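Local coordinates for protein aminopeptidase C (Lactobacillus rhamnosus, PDB 4K7C) that probably releases amino acids from the N-termini of peptides as a cysteine aminopeptidase of the papain-related C1-like family, at residues D16-A19 / A23-L26; Q27-N32 / N36-N41; G322-R327 / D401-Q406; K338-D341 / D346-M349. All coordinates share one frame; numbering follows the deposited sequence.

Interaction 1 (D16-A19 / A23-L26); sequences DLQA and ANAL
Ala23 sets its methyl against the backbone of the helix that carries Leu17. Its CB lies 3.3 Å from the backbone carbonyl oxygen O of Leu17, close for a carbon and an oxygen, and 4.2 Å from Leu17 CD1, so the small side chain is met by a peptide oxygen and by a leucine methyl. The CA atoms of Gln18 and Ala23 are 6.3 Å apart, an approach that alanine's lack of bulk allows.

Beside this apolar touch two primary amides come together. The CB of Gln18 points away from the second helix, and CG is anti to the backbone N (chi1 -166°); the bend at chi2 (46°) then returns the amide toward Asn24. The two amide groups are tilted 45° to each other, neither stacked nor coplanar. Oxygen comes opposite oxygen, Gln18 OE1 being 3.5 Å from Asn24 OD1; two acceptors cannot bond, and Asn24 ND2 is farther from the same OE1, at 4.0 Å. The pair therefore meets by loose contact alone. Putting an alanine at Asn24 would probably leave the Gln18 amide without the group it lies against, and freer to turn about its last torsion.

A short non-helical link, residues 20 to 22, joins helix 7-19 to helix 23-39, and the contact sits at this elbow. The second subunit covers its apolar side, where Ala216 packs on Leu17 and Tyr217 on Ala23. Farther along helix 23-39, Leu26 meets Leu26 of the third subunit.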
loop_
_atom_site.group_PDB
_atom_site.type_symbol
_atom_site.label_atom_id
_atom_site.label_comp_id
_atom_site.label_asym_id
_atom_site.label_seq_id
_atom_site.Cartn_x
_atom_site.Cartn_y
_atom_site.Cartn_z
ATOM N N ASP A 16 -41.304 21.499 -5.373
ATOM C CA ASP A 16 -40.663 21.504 -6.654
ATOM C C ASP A 16 -39.695 20.299 -6.758
ATOM O O ASP A 16 -39.667 19.567 -7.802
ATOM C CB ASP A 16 -39.908 22.807 -6.939
ATOM C CG ASP A 16 -40.853 24.002 -7.081
ATOM O OD1 ASP A 16 -42.089 23.816 -7.252
ATOM O OD2 ASP A 16 -40.345 25.140 -6.950
ATOM N N LEU A 17 -39.021 20.008 -5.650
ATOM C CA LEU A 17 -38.078 18.896 -5.577
ATOM C C LEU A 17 -38.829 17.541 -5.712
ATOM O O LEU A 17 -38.525 16.714 -6.517
ATOM C CB LEU A 17 -37.353 18.952 -4.207
ATOM C CG LEU A 17 -36.478 17.691 -3.999
ATOM C CD1 LEU A 17 -35.410 17.603 -5.089
ATOM C CD2 LEU A 17 -35.826 17.729 -2.628
ATOM N N GLN A 18 -39.944 17.419 -5.009
ATOM C CA GLN A 18 -40.702 16.190 -5.031
ATOM C C GLN A 18 -41.435 16.016 -6.370
ATOM O O GLN A 18 -41.664 14.910 -6.794
ATOM C CB GLN A 18 -41.697 16.151 -3.816
ATOM C CG GLN A 18 -42.313 14.788 -3.541
ATOM C CD GLN A 18 -41.281 13.631 -3.572
ATOM O OE1 GLN A 18 -40.236 13.640 -2.862
ATOM N NE2 GLN A 18 -41.542 12.652 -4.449
ATOM N N ALA A 19 -41.724 17.094 -7.056
ATOM C CA ALA A 19 -42.330 16.987 -8.378
ATOM C C ALA A 19 -41.302 16.658 -9.475
ATOM O O ALA A 19 -41.647 16.355 -10.582
ATOM C CB ALA A 19 -43.094 18.241 -8.713
ATOM N N ALA A 23 -36.735 12.110 -8.449
ATOM C CA ALA A 23 -35.910 12.896 -7.527
ATOM C C ALA A 23 -35.328 12.045 -6.431
ATOM O O ALA A 23 -34.184 12.238 -6.046
ATOM C CB ALA A 23 -36.722 14.013 -6.914
ATOM N N ASN A 24 -36.146 11.186 -5.823
ATOM C CA ASN A 24 -35.599 10.309 -4.770
ATOM C C ASN A 24 -34.448 9.391 -5.191
ATOM O O ASN A 24 -33.464 9.306 -4.460
ATOM C CB ASN A 24 -36.710 9.498 -4.140
ATOM C CG ASN A 24 -37.743 10.377 -3.433
ATOM O OD1 ASN A 24 -37.506 11.510 -3.005
ATOM N ND2 ASN A 24 -38.956 9.846 -3.356
ATOM N N ALA A 25 -34.601 8.739 -6.323
ATOM C CA ALA A 25 -33.552 7.857 -6.816
ATOM C C ALA A 25 -32.269 8.622 -7.266
ATOM O O ALA A 25 -31.113 8.140 -7.043
ATOM C CB ALA A 25 -34.119 6.919 -7.850
ATOM N N LEU A 26 -32.456 9.777 -7.911
ATOM C CA LEU A 26 -31.315 10.599 -8.335
ATOM C C LEU A 26 -30.592 11.197 -7.127
ATOM O O LEU A 26 -29.356 11.222 -7.087
ATOM C CB LEU A 26 -31.768 11.678 -9.291
ATOM C CG LEU A 26 -32.349 11.301 -10.624
ATOM C CD1 LEU A 26 -33.009 12.476 -11.270
ATOM C CD2 LEU A 26 -31.213 10.763 -11.497
#

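Interaction 2 (Q27-N32 / N36-N41); sequences QKAVMN and NATAEN
The CA atoms of Val30 and Thr38 are only 5.9 Å apart, far closer than eight residues of straight helix would set them, so the helical run 23-39 must bend sharply in residues 33 to 35.

Thr38 fills the inside of that bend and carries its side of the contact alone. Its methyl CG2, anti to the backbone N, is placed between two residues of the opposing turn: it is 3.8 Å from Val30 CG2 and 3.9 Å from Ala29 CB. The Val30 and Thr38 side chains cross at about a right angle, and Val30 touches with one methyl, CG2. Ala29 adds its CB, directed at the threonine.

The hydroxyl of Thr38 takes the other branch, anti to the carbonyl carbon (chi1 -59°). This brings OG1 within 3.2 Å of Ala29 O, but its hydrogen bond goes to Gly34 O, in the bend itself. Ala29 O in turn is bonded by Asn33 ND2. Both polar atoms at the heart of this buried contact thus find partners within the bend, while the methyls close it. Leu342 of helix 339-343 packs against both Val30 and Thr38 and closes the apolar patch.

The second and third subunits also reach these residues: Met31 makes backbone bonds to the second, and Ala37 O accepts from Asn33 ND2 of the third. The arrangement is that of a sharply kinked helix whose two arms pack on each other, here in an N-terminal arm that helps join the hexamer.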
loop_
_atom_site.group_PDB
_atom_site.type_symbol
_atom_site.label_atom_id
_atom_site.label_comp_id
_atom_site.label_asym_id
_atom_site.label_seq_id
_atom_site.Cartn_x
_atom_site.Cartn_y
_atom_site.Cartn_z
ATOM N N GLN A 27 -31.356 11.594 -6.103
ATOM C CA GLN A 27 -30.762 12.127 -4.888
ATOM C C GLN A 27 -29.799 11.121 -4.239
ATOM O O GLN A 27 -28.690 11.460 -3.765
ATOM C CB GLN A 27 -31.910 12.554 -3.953
ATOM C CG GLN A 27 -31.479 12.897 -2.568
ATOM C CD GLN A 27 -32.655 13.429 -1.769
ATOM O OE1 GLN A 27 -33.747 12.773 -1.730
ATOM N NE2 GLN A 27 -32.514 14.617 -1.217
ATOM N N LYS A 28 -30.261 9.888 -4.126
ATOM C CA LYS A 28 -29.467 8.827 -3.538
ATOM C C LYS A 28 -28.187 8.625 -4.335
ATOM O O LYS A 28 -27.095 8.605 -3.758
ATOM C CB LYS A 28 -30.266 7.527 -3.472
ATOM C CG LYS A 28 -31.358 7.627 -2.410
ATOM C CD LYS A 28 -32.115 6.326 -2.247
ATOM C CE LYS A 28 -33.315 6.458 -1.292
ATOM N NZ LYS A 28 -34.382 7.390 -1.701
ATOM N N ALA A 29 -28.293 8.682 -5.667
ATOM C CA ALA A 29 -27.079 8.505 -6.519
ATOM C C ALA A 29 -26.076 9.592 -6.236
ATOM O O ALA A 29 -24.900 9.319 -6.021
ATOM C CB ALA A 29 -27.446 8.429 -7.991
ATOM N N VAL A 30 -26.505 10.841 -6.197
ATOM C CA VAL A 30 -25.560 11.931 -6.071
ATOM C C VAL A 30 -25.038 12.033 -4.642
ATOM O O VAL A 30 -23.843 12.326 -4.430
ATOM C CB VAL A 30 -26.267 13.227 -6.472
ATOM C CG1 VAL A 30 -25.260 14.360 -6.376
ATOM C CG2 VAL A 30 -26.818 13.115 -7.936
HETATM N N MSE A 31 -25.920 11.813 -3.637
HETATM C CA MSE A 31 -25.450 11.778 -2.229
HETATM C C MSE A 31 -24.326 10.736 -2.081
HETATM O O MSE A 31 -23.354 10.959 -1.363
HETATM C CB MSE A 31 -26.583 11.321 -1.287
HETATM C CG MSE A 31 -27.555 12.484 -1.058
HETATM SE SE MSE A 31 -29.120 11.842 -0.006
HETATM C CE MSE A 31 -28.232 11.846 1.734
ATOM N N ASN A 32 -24.503 9.573 -2.669
ATOM C CA ASN A 32 -23.587 8.423 -2.480
ATOM C C ASN A 32 -22.274 8.538 -3.275
ATOM O O ASN A 32 -21.230 8.152 -2.743
ATOM C CB ASN A 32 -24.276 7.110 -2.870
ATOM C CG ASN A 32 -25.436 6.731 -1.951
ATOM O OD1 ASN A 32 -26.269 5.910 -2.359
ATOM N ND2 ASN A 32 -25.542 7.334 -0.803
ATOM N N ASN A 36 -19.736 14.114 -10.448
ATOM C CA ASN A 36 -19.012 13.561 -11.570
ATOM C C ASN A 36 -19.329 12.107 -11.841
ATOM O O ASN A 36 -19.641 11.754 -12.937
ATOM C CB ASN A 36 -17.460 13.714 -11.411
ATOM C CG ASN A 36 -16.964 15.188 -11.569
ATOM O OD1 ASN A 36 -17.667 16.077 -12.037
ATOM N ND2 ASN A 36 -15.738 15.428 -11.131
ATOM N N ALA A 37 -19.261 11.263 -10.818
ATOM C CA ALA A 37 -19.475 9.870 -11.000
ATOM C C ALA A 37 -20.907 9.542 -11.255
ATOM O O ALA A 37 -21.209 8.498 -11.830
ATOM C CB ALA A 37 -18.946 9.107 -9.779
ATOM N N THR A 38 -21.828 10.438 -10.877
ATOM C CA THR A 38 -23.254 10.204 -11.219
ATOM C C THR A 38 -23.579 10.608 -12.666
ATOM O O THR A 38 -24.214 9.934 -13.418
ATOM C CB THR A 38 -24.201 10.901 -10.181
ATOM O OG1 THR A 38 -23.910 10.365 -8.882
ATOM C CG2 THR A 38 -25.643 10.615 -10.607
ATOM N N ALA A 39 -23.016 11.714 -13.097
ATOM C CA ALA A 39 -23.285 12.324 -14.373
ATOM C C ALA A 39 -22.452 11.902 -15.567
ATOM O O ALA A 39 -22.792 12.297 -16.675
ATOM C CB ALA A 39 -23.107 13.826 -14.220
ATOM N N GLU A 40 -21.392 11.114 -15.358
ATOM C CA GLU A 40 -20.410 10.845 -16.426
ATOM C C GLU A 40 -21.078 9.870 -17.454
ATOM O O GLU A 40 -21.846 8.967 -17.104
ATOM C CB GLU A 40 -19.112 10.334 -15.851
ATOM C CG GLU A 40 -18.047 10.251 -16.930
ATOM C CD GLU A 40 -16.620 10.268 -16.415
ATOM O OE1 GLU A 40 -16.455 10.483 -15.187
ATOM O OE2 GLU A 40 -15.687 10.134 -17.306
ATOM N N ASN A 41 -20.846 10.202 -18.709
ATOM C CA ASN A 41 -21.553 9.688 -19.876
ATOM C C ASN A 41 -20.643 8.832 -20.746
ATOM O O ASN A 41 -19.718 9.323 -21.450
ATOM C CB ASN A 41 -21.999 10.914 -20.625
ATOM C CG ASN A 41 -22.739 10.612 -21.887
ATOM O OD1 ASN A 41 -23.161 9.495 -22.207
ATOM N ND2 ASN A 41 -22.838 11.608 -22.660
#

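Interaction 3 (G322-R327 / D401-Q406); sequences GQSSDR and DAWFDQ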
loop_
_atom_site.group_PDB
_atom_site.type_symbol
_atom_site.label_atom_id
_atom_site.label_comp_id
_atom_site.label_asym_id
_atom_site.label_seq_id
_atom_site.Cartn_x
_atom_site.Cartn_y
_atom_site.Cartn_z
ATOM N N GLY A 322 -10.253 22.497 -16.345
ATOM C CA GLY A 322 -11.215 22.072 -15.302
ATOM C C GLY A 322 -12.656 22.071 -15.727
ATOM O O GLY A 322 -13.449 21.487 -15.063
ATOM N N GLN A 323 -12.957 22.680 -16.869
ATOM C CA GLN A 323 -14.336 22.660 -17.431
ATOM C C GLN A 323 -14.618 21.352 -18.124
ATOM O O GLN A 323 -13.827 20.904 -18.975
ATOM C CB GLN A 323 -14.503 23.769 -18.424
ATOM C CG GLN A 323 -14.405 25.139 -17.794
ATOM C CD GLN A 323 -15.649 25.573 -16.982
ATOM O OE1 GLN A 323 -16.715 24.946 -17.039
ATOM N NE2 GLN A 323 -15.520 26.663 -16.290
ATOM N N SER A 324 -15.750 20.719 -17.768
ATOM C CA SER A 324 -16.350 19.627 -18.579
ATOM C C SER A 324 -15.287 18.614 -19.007
ATOM O O SER A 324 -15.092 18.234 -20.157
ATOM C CB SER A 324 -17.222 20.243 -19.705
ATOM O OG SER A 324 -17.882 19.269 -20.439
ATOM N N SER A 325 -14.604 18.096 -17.979
ATOM C CA SER A 325 -13.478 17.266 -18.172
ATOM C C SER A 325 -13.382 16.103 -17.184
ATOM O O SER A 325 -13.630 16.252 -16.018
ATOM C CB SER A 325 -12.150 18.077 -18.123
ATOM O OG SER A 325 -12.021 18.706 -16.891
ATOM N N ASP A 326 -12.946 14.964 -17.682
ATOM C CA ASP A 326 -12.548 13.861 -16.801
ATOM C C ASP A 326 -10.983 13.838 -16.908
ATOM O O ASP A 326 -10.434 13.370 -17.891
ATOM C CB ASP A 326 -13.119 12.525 -17.249
ATOM C CG ASP A 326 -12.670 11.357 -16.398
ATOM O OD1 ASP A 326 -11.528 11.391 -15.835
ATOM O OD2 ASP A 326 -13.427 10.338 -16.350
ATOM N N ARG A 327 -10.353 14.316 -15.850
ATOM C CA ARG A 327 -8.892 14.516 -15.814
ATOM C C ARG A 327 -8.071 13.305 -15.453
ATOM O O ARG A 327 -6.833 13.369 -15.475
ATOM C CB ARG A 327 -8.591 15.726 -14.916
ATOM C CG ARG A 327 -9.176 16.925 -15.612
ATOM C CD ARG A 327 -8.902 18.238 -15.002
ATOM N NE ARG A 327 -9.475 18.455 -13.687
ATOM C CZ ARG A 327 -10.778 18.508 -13.373
ATOM N NH1 ARG A 327 -11.804 18.243 -14.228
ATOM N NH2 ARG A 327 -11.057 18.826 -12.118
ATOM N N ASP A 401 -14.351 18.645 -30.496
ATOM C CA ASP A 401 -14.405 19.921 -31.186
ATOM C C ASP A 401 -15.373 20.878 -30.454
ATOM O O ASP A 401 -15.110 22.080 -30.321
ATOM C CB ASP A 401 -14.794 19.723 -32.647
ATOM C CG ASP A 401 -14.421 20.941 -33.453
ATOM O OD1 ASP A 401 -13.257 21.292 -33.337
ATOM O OD2 ASP A 401 -15.312 21.586 -34.075
ATOM N N ALA A 402 -16.495 20.365 -29.895
ATOM C CA ALA A 402 -17.346 21.260 -29.094
ATOM C C ALA A 402 -16.669 21.842 -27.885
ATOM O O ALA A 402 -16.913 23.012 -27.505
ATOM C CB ALA A 402 -18.656 20.542 -28.723
ATOM N N TRP A 403 -15.873 21.001 -27.207
ATOM C CA TRP A 403 -15.105 21.451 -26.086
ATOM C C TRP A 403 -14.111 22.526 -26.491
ATOM O O TRP A 403 -13.972 23.496 -25.793
ATOM C CB TRP A 403 -14.368 20.284 -25.378
ATOM C CG TRP A 403 -13.828 20.608 -23.990
ATOM C CD1 TRP A 403 -14.436 20.346 -22.790
ATOM C CD2 TRP A 403 -12.571 21.232 -23.660
ATOM N NE1 TRP A 403 -13.628 20.726 -21.744
ATOM C CE2 TRP A 403 -12.479 21.270 -22.256
ATOM C CE3 TRP A 403 -11.542 21.765 -24.424
ATOM C CZ2 TRP A 403 -11.409 21.841 -21.581
ATOM C CZ3 TRP A 403 -10.437 22.293 -23.741
ATOM C CH2 TRP A 403 -10.395 22.339 -22.343
ATOM N N PHE A 404 -13.403 22.297 -27.569
ATOM C CA PHE A 404 -12.378 23.274 -28.082
ATOM C C PHE A 404 -13.095 24.635 -28.307
ATOM O O PHE A 404 -12.634 25.671 -27.856
ATOM C CB PHE A 404 -11.884 22.707 -29.428
ATOM C CG PHE A 404 -10.726 23.433 -30.003
ATOM C CD1 PHE A 404 -9.516 22.789 -30.067
ATOM C CD2 PHE A 404 -10.802 24.783 -30.410
ATOM C CE1 PHE A 404 -8.397 23.428 -30.586
ATOM C CE2 PHE A 404 -9.656 25.429 -30.946
ATOM C CZ PHE A 404 -8.473 24.708 -31.029
ATOM N N ASP A 405 -14.251 24.609 -28.943
ATOM C CA ASP A 405 -15.020 25.849 -29.190
ATOM C C ASP A 405 -15.258 26.658 -27.958
ATOM O O ASP A 405 -15.205 27.877 -27.946
ATOM C CB ASP A 405 -16.364 25.561 -29.910
ATOM C CG ASP A 405 -16.200 25.111 -31.342
ATOM O OD1 ASP A 405 -15.071 25.119 -31.879
ATOM O OD2 ASP A 405 -17.217 24.695 -31.946
ATOM N N GLN A 406 -15.630 25.976 -26.890
ATOM C CA GLN A 406 -16.011 26.651 -25.706
ATOM C C GLN A 406 -14.846 27.034 -24.820
ATOM O O GLN A 406 -14.847 28.102 -24.222
ATOM C CB GLN A 406 -16.954 25.763 -24.847
ATOM C CG GLN A 406 -18.354 25.404 -25.334
ATOM C CD GLN A 406 -19.115 26.602 -25.832
ATOM O OE1 GLN A 406 -19.190 27.667 -25.209
ATOM N NE2 GLN A 406 -19.658 26.433 -26.971
#
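The indole of Trp403 presents its edge, not a face, to the loop at Gln323. NE1 donates to Gln323 O at 2.8 Å, with a fairly straight N-H...O angle of 160°. The acceptor lies almost exactly in the ring plane, whereas seen from the carbonyl the donor sits well above its plane. Ser324 O approaches the five-membered ring obliquely, 3.4 Å from Trp403 CD1, and Ser324 CB touches the same carbon at 4.2 Å. Farther along, the Arg327 guanidinium has the CA of Gly322 over one face, 4.0 Å above the plane and offset toward the rim; Arg327 NH1 holds Ser325 OG at 2.7 Å.

Trp403 stands on helix 401-407, which follows strand 396-400 and leads into strand 408-414, within the beta-rich half expected of a papain-like fold. Its chi1 of -165° places CG anti to the backbone N and sends the ring off the helix toward the loop. Ser324 has left-handed helical backbone angles (phi 46°), consistent with a turn that brings the carbonyls of Gln323 and Ser324 both near the indole nitrogen. A leucine in place of Trp403 would probably leave Gln323 O without this donor and open a gap beside Ser324.

The polar ends of these side chains are bonded elsewhere: Gln323 NE2 bonds Glu359 OE2, and Ser324 OG pairs with Asp333 O. Leu332, on the strand paired with 325-326, packs against the indole. Behind the helix, Asp401 and Asp405 both form salt bridges with Lys302.

Interaction 4 (K338-D341 / D346-M349); sequences KKDD and DFTM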
loop_
_atom_site.group_PDB
_atom_site.type_symbol
_atom_site.label_atom_id
_atom_site.label_comp_id
_atom_site.label_asym_id
_atom_site.label_seq_id
_atom_site.Cartn_x
_atom_site.Cartn_y
_atom_site.Cartn_z
ATOM N N LYS A 338 -23.453 14.805 -18.030
ATOM C CA LYS A 338 -24.771 15.387 -18.343
ATOM C C LYS A 338 -25.397 15.909 -17.088
ATOM O O LYS A 338 -26.345 15.319 -16.527
ATOM C CB LYS A 338 -25.641 14.361 -19.013
ATOM C CG LYS A 338 -25.158 13.986 -20.369
ATOM C CD LYS A 338 -25.327 15.104 -21.419
ATOM C CE LYS A 338 -25.004 14.734 -22.832
ATOM N NZ LYS A 338 -25.146 15.908 -23.777
ATOM N N LYS A 339 -24.807 16.989 -16.588
ATOM C CA LYS A 339 -25.304 17.594 -15.365
ATOM C C LYS A 339 -26.667 18.239 -15.479
ATOM O O LYS A 339 -27.476 18.088 -14.577
ATOM C CB LYS A 339 -24.309 18.585 -14.772
ATOM C CG LYS A 339 -23.023 17.938 -14.391
ATOM C CD LYS A 339 -21.893 18.936 -14.290
ATOM C CE LYS A 339 -20.605 18.265 -13.859
ATOM N NZ LYS A 339 -19.469 19.221 -13.994
ATOM N N ASP A 340 -26.948 18.890 -16.603
ATOM C CA ASP A 340 -28.246 19.584 -16.790
ATOM C C ASP A 340 -29.358 18.541 -16.691
ATOM O O ASP A 340 -30.350 18.749 -16.010
ATOM C CB ASP A 340 -28.337 20.344 -18.125
ATOM C CG ASP A 340 -27.139 21.292 -18.422
ATOM O OD1 ASP A 340 -25.929 20.908 -18.203
ATOM O OD2 ASP A 340 -27.428 22.422 -18.935
ATOM N N ASP A 341 -29.139 17.399 -17.331
ATOM C CA ASP A 341 -30.103 16.321 -17.284
ATOM C C ASP A 341 -30.275 15.799 -15.863
ATOM O O ASP A 341 -31.418 15.635 -15.340
ATOM C CB ASP A 341 -29.591 15.110 -18.043
ATOM C CG ASP A 341 -29.720 15.227 -19.558
ATOM O OD1 ASP A 341 -30.421 16.158 -20.055
ATOM O OD2 ASP A 341 -29.141 14.326 -20.241
ATOM N N ASP A 346 -30.927 24.039 -16.324
ATOM C CA ASP A 346 -30.126 24.513 -17.458
ATOM C C ASP A 346 -28.936 25.255 -16.898
ATOM O O ASP A 346 -29.081 26.227 -16.157
ATOM C CB ASP A 346 -31.038 25.407 -18.310
ATOM C CG ASP A 346 -30.333 25.904 -19.594
ATOM O OD1 ASP A 346 -29.109 25.743 -19.748
ATOM O OD2 ASP A 346 -31.038 26.403 -20.465
ATOM N N PHE A 347 -27.723 24.819 -17.275
ATOM C CA PHE A 347 -26.480 25.397 -16.763
ATOM C C PHE A 347 -25.680 26.126 -17.880
ATOM O O PHE A 347 -24.513 26.456 -17.708
ATOM C CB PHE A 347 -25.587 24.315 -16.184
ATOM C CG PHE A 347 -26.102 23.682 -14.917
ATOM C CD1 PHE A 347 -26.217 24.398 -13.752
ATOM C CD2 PHE A 347 -26.450 22.349 -14.927
ATOM C CE1 PHE A 347 -26.690 23.783 -12.604
ATOM C CE2 PHE A 347 -26.939 21.730 -13.797
ATOM C CZ PHE A 347 -26.997 22.440 -12.616
ATOM N N THR A 348 -26.330 26.362 -19.006
ATOM C CA THR A 348 -25.715 26.983 -20.219
ATOM C C THR A 348 -25.341 28.393 -20.029
ATOM O O THR A 348 -26.127 29.212 -19.551
ATOM C CB THR A 348 -26.723 26.942 -21.380
ATOM O OG1 THR A 348 -27.090 25.587 -21.592
ATOM C CG2 THR A 348 -26.063 27.405 -22.712
HETATM N N MSE A 349 -24.084 28.666 -20.370
HETATM C CA MSE A 349 -23.582 30.032 -20.592
HETATM C C MSE A 349 -22.817 30.053 -21.917
HETATM O O MSE A 349 -22.293 29.040 -22.400
HETATM C CB MSE A 349 -22.639 30.462 -19.497
HETATM C CG MSE A 349 -23.237 30.322 -18.092
HETATM SE SE MSE A 349 -22.086 30.998 -16.701
HETATM C CE MSE A 349 -22.013 32.966 -16.956
HETATM O O HOH W 1 -25.498 23.295 -20.622
#
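Asp340 OD2 is gripped twice: by the backbone N of Phe347 at 2.9 Å and by a water that donates to it at 2.7 Å. The hydrogen bond from Phe347 N is nearly straight (169°), but the N-H comes from above the carboxylate plane, 58° out of it. Having CG anti to the carbonyl carbon (chi1 -51°) carries the carboxylate from the helix toward the returning chain.

The same carboxylate runs past the Phe347 side chain in the opposite direction, its plane almost perpendicular to the ring. OD1 meets the ring at its edge, 3.6 Å from Phe347 CD2, where the weakly positive C-H rim suits an anion. Lys339 O also lies at that edge, 3.8 Å from Phe347 CE2. The phenyl is thereby laid against the first turn of the helix, with Leu175 of the second subunit packing on it as well.

A second carboxylate stands close, Asp346 OD1 being 3.8 Å from Asp340 OD2, and the two would probably repel; hydrogen-bond donors offset this in part. Asp346 OD1 accepts from Thr348 N at 2.9 Å, nearly along its C-O axis, and from Thr348 OG1 on its syn lone pair. That hydroxyl also receives the bridging water.

The bond from Thr348 N closes an Asx turn at Asp346. Together with the bond from Phe347 N to Asp340 OD2 it makes a surface turn that folds the loop after helix 339-343 back onto the start of that helix.

Interactions 1 and 2 follow each other along helix 23-39, their centres about 14 Å apart; the first joins it to helix 7-19, the second folds it on itself. Interaction 2 is buried and mostly methyl packing, while interaction 1 is half buried, an apolar touch beside two mismatched amides. Interaction 4 lies at the surface and relies on carboxylates, peptide N-H groups and a water. It borders interaction 2, where Ala39 O probably accepts from Lys338 N. In sequence it is nested in the loop closed by interaction 3, which lies nearest the chain's centre and rests on one indole bond. The second subunit touches interactions 1, 2 and 4, but no other chain touches interaction 3.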